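Local atomic coordinates of putative HpcE protein (Mycolicibacterium smegmatis, PDB entry 6V77), a protein that is of unassigned function but belongs to the fumarylacetoacetate hydrolase (FAH) family and binds a zinc ion through three carboxylates in its beta-rich domain. Residues B[118-122]-B[241-247]; B[149-153]-B[270-275]; B[135-141]-B[218-223]; B[126-130]-B[231-235]. One frame throughout, in Å; residues are numbered along the deposited sequence.

Contact 1 (B[118-122]-B[241-247]); sequences VDWEV and TPSGVGM. With ZN (zinc ion), chain L.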
# COMPACT_ATOMS: atom_id res chain seq x y z
N VAL B 118 -22.57 1.80 1.40
CA VAL B 118 -21.44 2.71 1.55
C VAL B 118 -21.60 3.53 2.82
O VAL B 118 -22.63 4.19 3.03
CB VAL B 118 -21.28 3.61 0.31
CG1 VAL B 118 -20.12 4.52 0.49
CG2 VAL B 118 -21.10 2.74 -0.95
N ASP B 119 -20.57 3.51 3.66
CA ASP B 119 -20.63 4.02 5.01
C ASP B 119 -19.56 5.08 5.19
O ASP B 119 -18.53 5.06 4.51
CB ASP B 119 -20.42 2.87 5.99
CG ASP B 119 -20.99 3.14 7.35
OD1 ASP B 119 -21.48 4.27 7.62
OD2 ASP B 119 -20.96 2.19 8.16
N TRP B 120 -19.82 6.02 6.10
CA TRP B 120 -18.94 7.15 6.39
C TRP B 120 -18.10 6.88 7.64
O TRP B 120 -18.54 6.18 8.55
CB TRP B 120 -19.77 8.43 6.61
CG TRP B 120 -20.81 8.25 7.70
CD1 TRP B 120 -20.64 8.46 9.05
CD2 TRP B 120 -22.16 7.78 7.54
NE1 TRP B 120 -21.80 8.18 9.72
CE2 TRP B 120 -22.75 7.74 8.82
CE3 TRP B 120 -22.93 7.38 6.44
CZ2 TRP B 120 -24.06 7.34 9.03
CZ3 TRP B 120 -24.24 6.98 6.65
CH2 TRP B 120 -24.79 6.97 7.94
N GLU B 121 -16.90 7.50 7.69
CA GLU B 121 -15.99 7.36 8.83
C GLU B 121 -15.06 8.59 8.85
O GLU B 121 -14.05 8.58 8.15
CB GLU B 121 -15.16 6.07 8.74
CG GLU B 121 -15.94 4.74 8.76
CD GLU B 121 -15.08 3.52 9.10
OE1 GLU B 121 -13.84 3.65 9.05
OE2 GLU B 121 -15.62 2.46 9.46
N VAL B 122 -15.39 9.62 9.64
CA VAL B 122 -14.45 10.74 9.77
C VAL B 122 -13.21 10.27 10.51
O VAL B 122 -13.30 9.52 11.49
CB VAL B 122 -15.08 11.96 10.49
CG1 VAL B 122 -15.63 11.59 11.87
CG2 VAL B 122 -14.05 13.09 10.64
N THR B 241 -12.00 5.80 13.23
CA THR B 241 -13.18 6.65 13.28
C THR B 241 -13.97 6.46 14.58
O THR B 241 -14.05 5.34 15.11
CB THR B 241 -14.13 6.37 12.09
OG1 THR B 241 -15.05 7.46 11.96
CG2 THR B 241 -14.90 5.08 12.26
N PRO B 242 -14.57 7.52 15.11
CA PRO B 242 -15.42 7.40 16.30
C PRO B 242 -16.76 6.75 15.95
O PRO B 242 -17.02 6.36 14.81
CB PRO B 242 -15.60 8.86 16.76
CG PRO B 242 -15.41 9.68 15.52
CD PRO B 242 -14.40 8.91 14.67
N SER B 243 -17.61 6.64 16.96
CA SER B 243 -18.90 5.98 16.77
C SER B 243 -19.82 6.84 15.90
O SER B 243 -19.54 8.00 15.57
CB SER B 243 -19.55 5.70 18.11
OG SER B 243 -20.00 6.91 18.70
N GLY B 244 -20.96 6.25 15.53
CA GLY B 244 -21.92 6.91 14.67
C GLY B 244 -21.92 6.45 13.23
O GLY B 244 -22.70 6.98 12.43
N VAL B 245 -21.10 5.46 12.87
CA VAL B 245 -21.14 5.01 11.48
C VAL B 245 -22.50 4.38 11.18
O VAL B 245 -23.24 3.95 12.08
CB VAL B 245 -19.99 4.04 11.15
CG1 VAL B 245 -18.67 4.61 11.63
CG2 VAL B 245 -20.25 2.64 11.72
N GLY B 246 -22.84 4.34 9.89
CA GLY B 246 -24.16 3.87 9.50
C GLY B 246 -24.40 2.40 9.81
O GLY B 246 -25.52 2.01 10.14
N MET B 247 -23.35 1.57 9.71
CA MET B 247 -23.59 0.15 9.98
C MET B 247 -23.87 -0.12 11.46
O MET B 247 -24.31 -1.23 11.79
CB MET B 247 -22.41 -0.70 9.49
CG MET B 247 -21.17 -0.54 10.32
SD MET B 247 -20.01 -1.86 9.93
CE MET B 247 -18.58 -1.36 10.91
ZN ZN L . -11.63 3.50 9.38
O HOH W 1 -9.48 3.46 9.39

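Contact 2 (B[149-153]-B[270-275]); sequences VGQDL and EFTQRF. With ZN (zinc ion), chain L.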
# COMPACT_ATOMS: atom_id res chain seq x y z
N VAL B 149 -7.69 16.22 7.50
CA VAL B 149 -9.00 15.60 7.65
C VAL B 149 -9.13 14.49 6.62
O VAL B 149 -8.71 14.66 5.47
CB VAL B 149 -10.14 16.62 7.46
CG1 VAL B 149 -11.51 15.99 7.80
CG2 VAL B 149 -9.92 17.92 8.28
N GLY B 150 -9.71 13.36 7.01
CA GLY B 150 -9.96 12.29 6.06
C GLY B 150 -11.31 11.64 6.26
O GLY B 150 -11.95 11.78 7.31
N GLN B 151 -11.74 10.91 5.23
CA GLN B 151 -12.87 10.00 5.28
C GLN B 151 -12.34 8.61 4.96
O GLN B 151 -11.59 8.45 4.00
CB GLN B 151 -13.95 10.37 4.28
CG GLN B 151 -15.04 11.29 4.84
CD GLN B 151 -15.96 10.59 5.82
OE1 GLN B 151 -16.18 9.38 5.74
NE2 GLN B 151 -16.54 11.37 6.75
N ASP B 152 -12.71 7.62 5.76
CA ASP B 152 -12.47 6.23 5.37
C ASP B 152 -13.80 5.65 4.89
O ASP B 152 -14.49 4.92 5.59
CB ASP B 152 -11.90 5.41 6.53
CG ASP B 152 -11.65 3.97 6.15
OD1 ASP B 152 -11.69 3.64 4.94
OD2 ASP B 152 -11.39 3.14 7.04
N LEU B 153 -14.17 6.02 3.65
CA LEU B 153 -15.43 5.52 3.10
C LEU B 153 -15.30 4.02 2.88
O LEU B 153 -14.25 3.53 2.47
CB LEU B 153 -15.75 6.23 1.78
CG LEU B 153 -15.96 7.74 1.97
CD1 LEU B 153 -16.01 8.46 0.64
CD2 LEU B 153 -17.27 7.94 2.71
N GLU B 270 -12.28 21.33 7.01
CA GLU B 270 -13.53 20.63 6.72
C GLU B 270 -13.68 20.46 5.22
O GLU B 270 -13.07 21.19 4.43
CB GLU B 270 -14.75 21.40 7.26
CG GLU B 270 -15.00 22.70 6.54
CD GLU B 270 -16.33 23.30 6.94
OE1 GLU B 270 -16.36 24.05 7.92
OE2 GLU B 270 -17.35 22.97 6.29
N PHE B 271 -14.55 19.52 4.82
CA PHE B 271 -14.96 19.44 3.43
C PHE B 271 -16.32 18.76 3.34
O PHE B 271 -16.72 18.01 4.22
CB PHE B 271 -13.92 18.71 2.56
CG PHE B 271 -13.52 17.32 3.02
CD1 PHE B 271 -14.26 16.20 2.65
CD2 PHE B 271 -12.30 17.12 3.69
CE1 PHE B 271 -13.85 14.90 3.01
CE2 PHE B 271 -11.89 15.86 4.07
CZ PHE B 271 -12.65 14.73 3.73
N THR B 272 -17.01 19.03 2.24
CA THR B 272 -18.32 18.45 2.01
C THR B 272 -18.34 17.75 0.65
O THR B 272 -17.82 18.27 -0.34
CB THR B 272 -19.43 19.52 2.09
OG1 THR B 272 -19.41 20.13 3.39
CG2 THR B 272 -20.80 18.90 1.85
N GLN B 273 -18.92 16.55 0.62
CA GLN B 273 -18.97 15.73 -0.58
C GLN B 273 -20.40 15.28 -0.83
O GLN B 273 -21.11 14.94 0.12
CB GLN B 273 -18.07 14.50 -0.46
CG GLN B 273 -16.64 14.88 -0.18
CD GLN B 273 -15.75 13.67 -0.18
OE1 GLN B 273 -15.83 12.84 0.72
NE2 GLN B 273 -14.94 13.53 -1.24
N ARG B 274 -20.80 15.24 -2.10
CA ARG B 274 -22.11 14.75 -2.49
C ARG B 274 -21.96 13.38 -3.15
O ARG B 274 -21.05 13.17 -3.96
CB ARG B 274 -22.80 15.73 -3.44
N PHE B 275 -22.86 12.46 -2.82
CA PHE B 275 -22.80 11.09 -3.32
C PHE B 275 -23.81 10.86 -4.43
O PHE B 275 -24.96 11.31 -4.33
CB PHE B 275 -23.01 10.11 -2.17
CG PHE B 275 -21.83 10.07 -1.25
CD1 PHE B 275 -20.86 9.10 -1.41
CD2 PHE B 275 -21.66 11.06 -0.29
CE1 PHE B 275 -19.73 9.10 -0.58
CE2 PHE B 275 -20.54 11.06 0.53
CZ PHE B 275 -19.59 10.08 0.38
ZN ZN L . -11.63 3.50 9.38
O HOH W 1 -9.48 3.46 9.39

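Contact 3 (B[135-141]-B[218-223]); sequences IPEDRAW and VSNLIA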
# COMPACT_ATOMS: atom_id res chain seq x y z
N ILE B 135 10.48 3.67 16.25
CA ILE B 135 10.30 5.05 16.71
C ILE B 135 9.69 5.03 18.11
O ILE B 135 8.64 4.38 18.32
CB ILE B 135 9.41 5.82 15.73
CG1 ILE B 135 10.01 5.84 14.33
CG2 ILE B 135 9.11 7.24 16.22
CD1 ILE B 135 9.01 6.30 13.26
N PRO B 136 10.31 5.69 19.09
CA PRO B 136 9.78 5.60 20.46
C PRO B 136 8.51 6.41 20.59
O PRO B 136 8.37 7.48 19.99
CB PRO B 136 10.91 6.19 21.32
CG PRO B 136 11.72 7.00 20.38
CD PRO B 136 11.64 6.33 19.04
N GLU B 137 7.59 5.89 21.41
CA GLU B 137 6.31 6.55 21.57
C GLU B 137 6.48 7.97 22.10
O GLU B 137 5.79 8.90 21.65
CB GLU B 137 5.43 5.71 22.51
CG GLU B 137 3.99 6.15 22.58
CD GLU B 137 3.10 5.14 23.30
OE1 GLU B 137 3.36 3.92 23.23
OE2 GLU B 137 2.13 5.58 23.93
N ASP B 138 7.44 8.18 23.02
CA ASP B 138 7.51 9.51 23.63
C ASP B 138 8.13 10.54 22.70
O ASP B 138 8.16 11.72 23.06
CB ASP B 138 8.25 9.45 24.98
CG ASP B 138 9.71 9.00 24.87
OD1 ASP B 138 10.21 8.73 23.76
OD2 ASP B 138 10.36 8.91 25.93
N ARG B 139 8.61 10.15 21.52
CA ARG B 139 9.11 11.08 20.52
C ARG B 139 8.25 11.12 19.26
O ARG B 139 8.60 11.83 18.31
CB ARG B 139 10.55 10.73 20.13
CG ARG B 139 11.54 10.65 21.30
CD ARG B 139 12.06 12.02 21.70
NE ARG B 139 13.06 12.51 20.74
CZ ARG B 139 13.63 13.71 20.80
NH1 ARG B 139 13.31 14.57 21.77
NH2 ARG B 139 14.52 14.06 19.88
N ALA B 140 7.14 10.39 19.22
CA ALA B 140 6.52 10.10 17.92
C ALA B 140 6.01 11.36 17.22
O ALA B 140 6.07 11.45 15.99
CB ALA B 140 5.39 9.09 18.08
N TRP B 141 5.46 12.32 17.97
CA TRP B 141 4.92 13.50 17.30
C TRP B 141 6.02 14.28 16.59
O TRP B 141 5.74 14.97 15.60
CB TRP B 141 4.19 14.42 18.28
CG TRP B 141 2.74 14.06 18.54
CD1 TRP B 141 2.22 13.61 19.73
CD2 TRP B 141 1.62 14.16 17.63
NE1 TRP B 141 0.86 13.41 19.60
CE2 TRP B 141 0.47 13.74 18.33
CE3 TRP B 141 1.49 14.56 16.30
CZ2 TRP B 141 -0.81 13.73 17.74
CZ3 TRP B 141 0.24 14.54 15.71
CH2 TRP B 141 -0.90 14.13 16.44
N VAL B 218 -2.10 8.68 18.61
CA VAL B 218 -1.21 8.82 17.46
C VAL B 218 0.19 8.31 17.78
O VAL B 218 0.78 7.55 17.01
CB VAL B 218 -1.18 10.29 16.99
CG1 VAL B 218 -0.05 10.51 15.99
CG2 VAL B 218 -2.53 10.68 16.36
N SER B 219 0.72 8.69 18.95
CA SER B 219 2.09 8.29 19.28
C SER B 219 2.20 6.78 19.39
O SER B 219 3.21 6.18 19.00
CB SER B 219 2.55 8.94 20.58
OG SER B 219 2.67 10.34 20.43
N ASN B 220 1.18 6.15 19.98
CA ASN B 220 1.20 4.71 20.13
C ASN B 220 1.11 4.02 18.78
O ASN B 220 1.80 3.02 18.54
CB ASN B 220 0.06 4.27 21.04
CG ASN B 220 0.03 2.78 21.26
OD1 ASN B 220 -0.60 2.05 20.51
ND2 ASN B 220 0.74 2.31 22.28
N LEU B 221 0.26 4.53 17.88
CA LEU B 221 0.18 3.98 16.53
C LEU B 221 1.53 4.01 15.83
O LEU B 221 1.95 3.03 15.22
CB LEU B 221 -0.85 4.77 15.72
CG LEU B 221 -2.31 4.63 16.13
CD1 LEU B 221 -3.16 5.58 15.28
CD2 LEU B 221 -2.81 3.16 16.00
N ILE B 222 2.21 5.16 15.88
CA ILE B 222 3.50 5.29 15.19
C ILE B 222 4.51 4.31 15.77
O ILE B 222 5.19 3.59 15.03
CB ILE B 222 3.98 6.75 15.27
CG1 ILE B 222 3.11 7.63 14.35
CG2 ILE B 222 5.48 6.84 14.96
CD1 ILE B 222 3.25 9.13 14.66
N ALA B 223 4.61 4.26 17.10
CA ALA B 223 5.52 3.32 17.75
C ALA B 223 5.19 1.88 17.35
O ALA B 223 6.08 1.11 16.96
CB ALA B 223 5.44 3.49 19.27
O HOH W 2 5.01 11.67 21.11

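Contact 4 (B[126-130]-B[231-235]); sequences VVMGR and LYPGD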
# COMPACT_ATOMS: atom_id res chain seq x y z
N VAL B 126 -2.75 11.47 9.63
CA VAL B 126 -1.40 11.84 10.04
C VAL B 126 -0.48 11.60 8.85
O VAL B 126 -0.57 10.56 8.19
CB VAL B 126 -0.95 11.01 11.26
CG1 VAL B 126 0.56 11.27 11.57
CG2 VAL B 126 -1.83 11.34 12.47
N VAL B 127 0.39 12.57 8.56
CA VAL B 127 1.37 12.45 7.48
C VAL B 127 2.75 12.51 8.12
O VAL B 127 3.03 13.44 8.88
CB VAL B 127 1.22 13.57 6.43
CG1 VAL B 127 2.27 13.42 5.32
CG2 VAL B 127 -0.18 13.56 5.83
N MET B 128 3.59 11.52 7.83
CA MET B 128 4.90 11.44 8.46
C MET B 128 5.86 12.46 7.85
O MET B 128 5.88 12.67 6.64
CB MET B 128 5.48 10.03 8.29
CG MET B 128 4.59 8.92 8.89
SD MET B 128 4.30 9.18 10.66
CE MET B 128 5.97 9.04 11.35
N GLY B 129 6.71 13.04 8.71
CA GLY B 129 7.75 13.96 8.27
C GLY B 129 9.14 13.36 8.42
O GLY B 129 10.11 13.84 7.83
N ARG B 130 9.24 12.32 9.25
CA ARG B 130 10.48 11.58 9.43
C ARG B 130 10.11 10.11 9.56
O ARG B 130 9.06 9.79 10.12
CB ARG B 130 11.22 12.03 10.68
CG ARG B 130 12.57 11.32 10.87
CD ARG B 130 13.23 11.75 12.17
NE ARG B 130 14.35 10.85 12.46
CZ ARG B 130 15.12 10.90 13.53
NH1 ARG B 130 14.93 11.83 14.47
NH2 ARG B 130 16.10 10.01 13.67
N LEU B 231 8.51 3.03 8.69
CA LEU B 231 7.73 4.18 8.21
C LEU B 231 8.61 5.07 7.34
O LEU B 231 9.83 5.18 7.54
CB LEU B 231 7.18 4.98 9.39
CG LEU B 231 6.21 4.21 10.29
CD1 LEU B 231 5.69 5.11 11.38
CD2 LEU B 231 5.02 3.72 9.46
N TYR B 232 8.00 5.68 6.32
CA TYR B 232 8.71 6.60 5.45
C TYR B 232 8.16 8.00 5.59
O TYR B 232 6.97 8.18 5.87
CB TYR B 232 8.60 6.22 3.97
CG TYR B 232 9.17 4.89 3.61
CD1 TYR B 232 10.51 4.66 3.71
CD2 TYR B 232 8.33 3.85 3.16
CE1 TYR B 232 11.06 3.43 3.37
CE2 TYR B 232 8.88 2.62 2.81
CZ TYR B 232 10.25 2.42 2.93
OH TYR B 232 10.83 1.21 2.60
N PRO B 233 8.98 9.03 5.36
CA PRO B 233 8.44 10.38 5.21
C PRO B 233 7.37 10.38 4.13
O PRO B 233 7.52 9.73 3.09
CB PRO B 233 9.66 11.21 4.80
CG PRO B 233 10.86 10.40 5.29
CD PRO B 233 10.44 8.97 5.14
N GLY B 234 6.28 11.10 4.39
CA GLY B 234 5.18 11.15 3.46
C GLY B 234 4.16 10.03 3.57
O GLY B 234 3.10 10.11 2.92
N ASP B 235 4.41 9.01 4.40
CA ASP B 235 3.41 7.97 4.64
C ASP B 235 2.18 8.56 5.33
O ASP B 235 2.26 9.55 6.06
CB ASP B 235 3.97 6.84 5.53
CG ASP B 235 4.87 5.87 4.78
OD1 ASP B 235 5.04 6.00 3.54
OD2 ASP B 235 5.41 4.96 5.46

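Contact 1 (B[118-122]-B[241-247])
Thr241 opens the loop 241-247 with a hydrogen bond from its OG1 to Val122 O (2.7 Å), which ties the loop to the strand just past the metal ligand Glu121. Pro242 follows with CD 4.1 Å from Val122 CG1. At Gly244, whose phi of 104° suits a residue without CB, the carbonyl O accepts a hydrogen bond from Trp120 NE1 (3.1 Å). Val245 lays CG1 4.0 Å from Glu121 CG. Gly246 N lies over one face of the Trp120 ring and donates to Asp119 OD1 (2.6 Å); a CB here would clash with both side chains. Met247 N then donates to Asp119 OD2 (2.9 Å), so one carboxylate holds two successive amides. Glu121 OE1 binds zinc at 2.2 Å, completing with Glu123 and Asp152 the carboxylate site of this FAH-family domain, while its OE2 forms a salt bridge with Arg156. The contact is buried between strand 204-210, which touches Trp120 and Val245, helix 80-85, which packs on Thr241 and Val245, and strand 144-155, paired antiparallel with strand 118-128.

Contact 2 (B[149-153]-B[270-275])
Phe271, Val149 and Leu153 carry most of this contact, in which two strands of different sheets face each other through side chains. Their short axes approach to 7.9 Å and run 28° from parallel, too far apart for backbone pairing. Phe271, in the p rotamer, reaches across so that its ring edge meets the backbone of 149-151: CE2 is 3.7 Å from Val149 O, and CZ is 4.2 Å from Gly150 C. Val149 points toward the other strand and sets CG1 3.8 Å from Phe271 CE2. At the other end Leu153 places CD2 3.9 Å from Phe275 CZ, a second apolar pair. Between these two pairs come the glutamines: Gln151 CG lies 4.2 Å from Phe271 CE1, with its amide bonded to Glu121 N and Thr263, whereas Gln273 gives its NE2 to Val108 O. Asp152 faces the opposite way, and its OD2 binds zinc at 2.4 Å. The contact thus packs strand 144-155, which carries one of the three zinc ligands, against the five-stranded sheet of this FAH-family domain. Strand 269-277 lies between strands 110-113 and 260-265 of the five-stranded sheet; strand 144-155 lies between 118-128 and 177-185 of the larger mixed sheet, and Pro178 of the latter strand also packs on Phe271.

Contact 3 (B[135-141]-B[218-223])
Trp141 lays its indole against Val218, whose CG1 stands 3.8 Å from the centroid of the six-membered ring and 15° off its normal, a CH-pi contact over the face. At the edge of the indole, NE1 is hydrogen-bonded to Asp193 OD1. Next along, Ala140 CB sits 3.6 Å from Ser219 CA and 3.8 Å from Ile222 CG2, its small side chain letting the loop come close to the helix. The arrangement joins the connection between strands 118-128 and 144-155 to the first turns of helix 218-226, which lies over that antiparallel pair of the FAH-family domain: Val218 touches Leu124 and Val126, and Ile222 touches Met128 and, on the second strand, Val144. Ile135 adds CG2 at 3.9 Å from Ile222 CG2, and its carbonyl O receives a CA-H...O contact from Ala223 CA (3.3 Å). On the exposed edge, Asn220 ND2 donates to Glu137 OE1 (3.2 Å). Water 2 bridges the segments, donating to Glu137 O (2.9 Å), accepting from Trp141 N (3.2 Å) and hydrogen-bonding Ser219 OG (2.8 Å).

Contact 4 (B[126-130]-B[231-235])
Two backbone hydrogen bonds join the segments, and both use Met128: its N donates to Asp235 O (3.0 Å) and its O accepts from Gly234 N (2.8 Å). Asp235 O also takes a CA-H...O contact from Val127 CA (3.3 Å). A type II beta turn runs from Tyr232 to Asp235, closed by Asp235 N to Tyr232 O (3.1 Å); Gly234 takes the third position (phi 86°), where a CB would jam against the preceding carbonyl. The turn leads into strand 236-238, which pairs antiparallel with strand 118-128 in the large mixed sheet of this FAH-family domain, and the Met128 bonds extend that pairing. The Asp235 carboxylate serves the turn, OD2 accepting hydrogen bonds from Tyr232 N (2.8 Å) and also from Gln71 NE2. Gly129 O lies 4.0 Å from Pro233 CB, and the backbone of Gly129 is hydrogen-bonded to that of Phe143. Apolar contact comes from Met128 CE, 3.9 Å from Leu231 CD1; both residues also touch Ile222 of helix 218-226.

Contacts 1, 2 and 4 are buried, whereas contact 3 is only partly so and includes an exposed polar edge. Strand 118-128 runs through contact 1 and contact 4, whose centres lie about 25 Å apart on opposite sides of the chain's centre. Contacts 1 and 2 share the zinc and water 1 and meet where Glu121 O lies 2.9 Å from Asp152 N, a probable hydrogen bond. Their chemistry differs: contact 1 is rich in polar bonds from a loop, contact 2 is apolar packing between sheets, and contact 4 rests on backbone bonding. Contacts 3 and 4 touch through Ile222, Leu231 and Met128, well away from the metal.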